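Local atomic coordinates of similar to yteR (Bacilus subtilis) (Clostridium acetobutylicum, PDB entry 4WU0), a protein that probably acts as a glycoside hydrolase of family GH105, related to the YteR-type unsaturated rhamnogalacturonan hydrolases of pectin breakdown. Residues Asn73-Asn78 against Trp118-Tyr123. Residues are numbered along the deposited sequence; the frame is centred on the assembly and turned at random.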
loop_
_atom_site.group_PDB
_atom_site.type_symbol
_atom_site.label_atom_id
_atom_site.label_comp_id
_atom_site.label_asym_id
_atom_site.label_seq_id
_atom_site.Cartn_x
_atom_site.Cartn_y
_atom_site.Cartn_z
ATOM N N ASN A 73 14.863 -4.816 -5.449
ATOM C CA ASN A 73 13.469 -5.199 -5.252
ATOM C C ASN A 73 12.763 -3.998 -4.640
ATOM O O ASN A 73 13.094 -3.599 -3.530
ATOM C CB ASN A 73 13.405 -6.413 -4.309
ATOM C CG ASN A 73 11.991 -6.893 -4.038
ATOM O OD1 ASN A 73 11.012 -6.162 -4.230
ATOM N ND2 ASN A 73 11.876 -8.131 -3.544
ATOM N N ILE A 74 11.825 -3.375 -5.356
ATOM C CA ILE A 74 11.218 -2.157 -4.838
ATOM C C ILE A 74 10.454 -2.402 -3.525
ATOM O O ILE A 74 10.353 -1.486 -2.693
ATOM C CB ILE A 74 10.312 -1.461 -5.896
ATOM C CG1 ILE A 74 10.182 0.033 -5.626
ATOM C CG2 ILE A 74 8.938 -2.108 -5.977
ATOM C CD1 ILE A 74 11.401 0.816 -5.995
ATOM N N ASP A 75 9.951 -3.614 -3.338
ATOM C CA ASP A 75 9.214 -3.981 -2.114
ATOM C C ASP A 75 10.061 -3.761 -0.888
ATOM O O ASP A 75 9.529 -3.456 0.188
ATOM C CB ASP A 75 8.768 -5.446 -2.083
ATOM C CG ASP A 75 7.670 -5.764 -3.055
ATOM O OD1 ASP A 75 6.987 -4.848 -3.541
ATOM O OD2 ASP A 75 7.486 -6.956 -3.344
ATOM N N HIS A 76 11.372 -3.944 -1.031
ATOM C CA HIS A 76 12.294 -3.852 0.100
ATOM C C HIS A 76 12.469 -2.446 0.661
ATOM O O HIS A 76 13.077 -2.292 1.718
ATOM C CB HIS A 76 13.665 -4.389 -0.296
ATOM C CG HIS A 76 13.723 -5.872 -0.347
ATOM N ND1 HIS A 76 12.624 -6.662 -0.100
ATOM C CD2 HIS A 76 14.747 -6.720 -0.589
ATOM C CE1 HIS A 76 12.970 -7.935 -0.194
ATOM N NE2 HIS A 76 14.251 -7.994 -0.488
ATOM N N LEU A 77 11.929 -1.428 -0.008
ATOM C CA LEU A 77 11.975 -0.060 0.501
ATOM C C LEU A 77 10.838 0.283 1.459
ATOM O O LEU A 77 10.942 1.225 2.235
ATOM C CB LEU A 77 12.000 0.949 -0.650
ATOM C CG LEU A 77 13.195 0.777 -1.585
ATOM C CD1 LEU A 77 13.130 1.835 -2.668
ATOM C CD2 LEU A 77 14.533 0.854 -0.861
ATOM N N ASN A 78 9.743 -0.458 1.404
ATOM C CA ASN A 78 8.571 -0.031 2.153
ATOM C C ASN A 78 8.814 0.087 3.658
ATOM O O ASN A 78 8.289 0.985 4.305
ATOM C CB ASN A 78 7.397 -0.955 1.950
ATOM C CG ASN A 78 6.108 -0.314 2.435
ATOM O OD1 ASN A 78 5.722 0.736 1.940
ATOM N ND2 ASN A 78 5.480 -0.894 3.437
ATOM N N TRP A 118 11.790 0.198 -12.144
ATOM C CA TRP A 118 11.363 -1.174 -12.356
ATOM C C TRP A 118 10.855 -1.758 -11.030
ATOM O O TRP A 118 11.398 -1.494 -9.962
ATOM C CB TRP A 118 12.529 -2.060 -12.775
ATOM C CG TRP A 118 13.113 -1.811 -14.116
ATOM C CD1 TRP A 118 12.724 -0.876 -15.040
ATOM C CD2 TRP A 118 14.192 -2.537 -14.710
ATOM N NE1 TRP A 118 13.504 -0.979 -16.171
ATOM C CE2 TRP A 118 14.427 -1.977 -15.986
ATOM C CE3 TRP A 118 15.002 -3.593 -14.274
ATOM C CZ2 TRP A 118 15.409 -2.460 -16.840
ATOM C CZ3 TRP A 118 15.990 -4.067 -15.119
ATOM C CH2 TRP A 118 16.191 -3.497 -16.387
ATOM N N HIS A 119 9.827 -2.580 -11.109
ATOM C CA HIS A 119 9.296 -3.205 -9.910
ATOM C C HIS A 119 10.384 -4.032 -9.168
ATOM O O HIS A 119 10.543 -3.919 -7.931
ATOM C CB HIS A 119 8.103 -4.075 -10.257
ATOM C CG HIS A 119 7.353 -4.496 -9.047
ATOM N ND1 HIS A 119 6.780 -3.573 -8.198
ATOM C CD2 HIS A 119 7.146 -5.712 -8.492
ATOM C CE1 HIS A 119 6.241 -4.207 -7.173
ATOM N NE2 HIS A 119 6.447 -5.503 -7.331
ATOM N N LYS A 120 11.131 -4.852 -9.904
ATOM C CA LYS A 120 12.276 -5.561 -9.351
ATOM C C LYS A 120 13.271 -5.803 -10.478
ATOM O O LYS A 120 12.902 -5.788 -11.657
ATOM C CB LYS A 120 11.923 -6.941 -8.773
ATOM C CG LYS A 120 10.808 -6.963 -7.735
ATOM C CD LYS A 120 10.622 -8.365 -7.147
ATOM C CE LYS A 120 9.448 -8.399 -6.182
ATOM N NZ LYS A 120 9.290 -9.750 -5.603
ATOM N N ASN A 121 14.518 -6.074 -10.130
ATOM C CA ASN A 121 15.497 -6.464 -11.150
ATOM C C ASN A 121 15.014 -7.674 -11.964
ATOM O O ASN A 121 15.284 -7.758 -13.178
ATOM C CB ASN A 121 16.860 -6.769 -10.504
ATOM C CG ASN A 121 18.027 -6.097 -11.211
ATOM O OD1 ASN A 121 17.862 -5.193 -12.036
ATOM N ND2 ASN A 121 19.229 -6.529 -10.865
ATOM N N ILE A 122 14.278 -8.592 -11.324
ATOM C CA ILE A 122 13.795 -9.790 -12.024
ATOM C C ILE A 122 12.570 -9.508 -12.892
ATOM O O ILE A 122 12.108 -10.394 -13.628
ATOM C CB ILE A 122 13.442 -10.968 -11.072
ATOM C CG1 ILE A 122 12.372 -10.545 -10.070
ATOM C CG2 ILE A 122 14.697 -11.522 -10.398
ATOM C CD1 ILE A 122 11.805 -11.712 -9.295
ATOM N N TYR A 123 12.072 -8.274 -12.819
ATOM C CA TYR A 123 10.943 -7.824 -13.638
ATOM C C TYR A 123 11.332 -6.620 -14.493
ATOM O O TYR A 123 10.799 -5.511 -14.356
ATOM C CB TYR A 123 9.740 -7.496 -12.753
ATOM C CG TYR A 123 9.211 -8.679 -11.970
ATOM C CD1 TYR A 123 8.937 -9.890 -12.602
ATOM C CD2 TYR A 123 9.010 -8.593 -10.609
ATOM C CE1 TYR A 123 8.464 -10.986 -11.886
ATOM C CE2 TYR A 123 8.543 -9.692 -9.876
ATOM C CZ TYR A 123 8.273 -10.875 -10.525
ATOM O OH TYR A 123 7.807 -11.948 -9.796
HETATM O O HOH W 1 9.152 -8.957 -2.798
HETATM O O HOH W 2 6.154 -7.629 -5.483
#
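An Asx turn at Asn73 lies in the loop that leads to helix 80-90, and it meets the loop joining helix 93-108 to strand 126-128, within the helical barrel expected of a GH105 enzyme. Asn73 and Lys120 form a single beta bridge as a non-hydrogen-bonded pair: on one side Ile74 N gives a hydrogen bond to His119 O, 2.9 Å and arriving almost head-on to the carbonyl, and on the other the backbones of Asn121 and Tyr72 bond. The Asn73 side chain stands anti to its own backbone N (chi1 180°), which lets OD1 accept from Asp75 N at 2.9 Å, the donor lying above the carbonyl plane. This bond helps to hold the amide, and the Lys120 chain, extended beyond CG, runs alongside it in the same direction. The closest touch there is Lys120 CE to Asn73 OD1, 3.4 Å. Asn73 ND2 lies over one face of the His76 ring, nearer its edge than its centre.

Ile74 crosses the His119 side chain at about a right angle; its CG2 branch comes within 3.4 Å of His119 ND1 and also packs on the backbone oxygen of His119. The imidazole stacks on Trp128, while the Asp75 carboxylate is turned 79° from the ring plane. Asp75 OD2 and Lys120 NZ stay 4.0 Å apart, too far for a salt bridge, though their opposite charges probably still stabilise each other. One water accepts from both Lys120 NZ and Asn73 ND2 and donates to Asp75 OD2. A second, 2.8 Å from His119 NE2, lies in the plane of the imidazole at its edge, linking it to the same carboxylate oxygen. Asp75 OD2 thus lies 2.7 Å from the first water and 2.6 Å from the second.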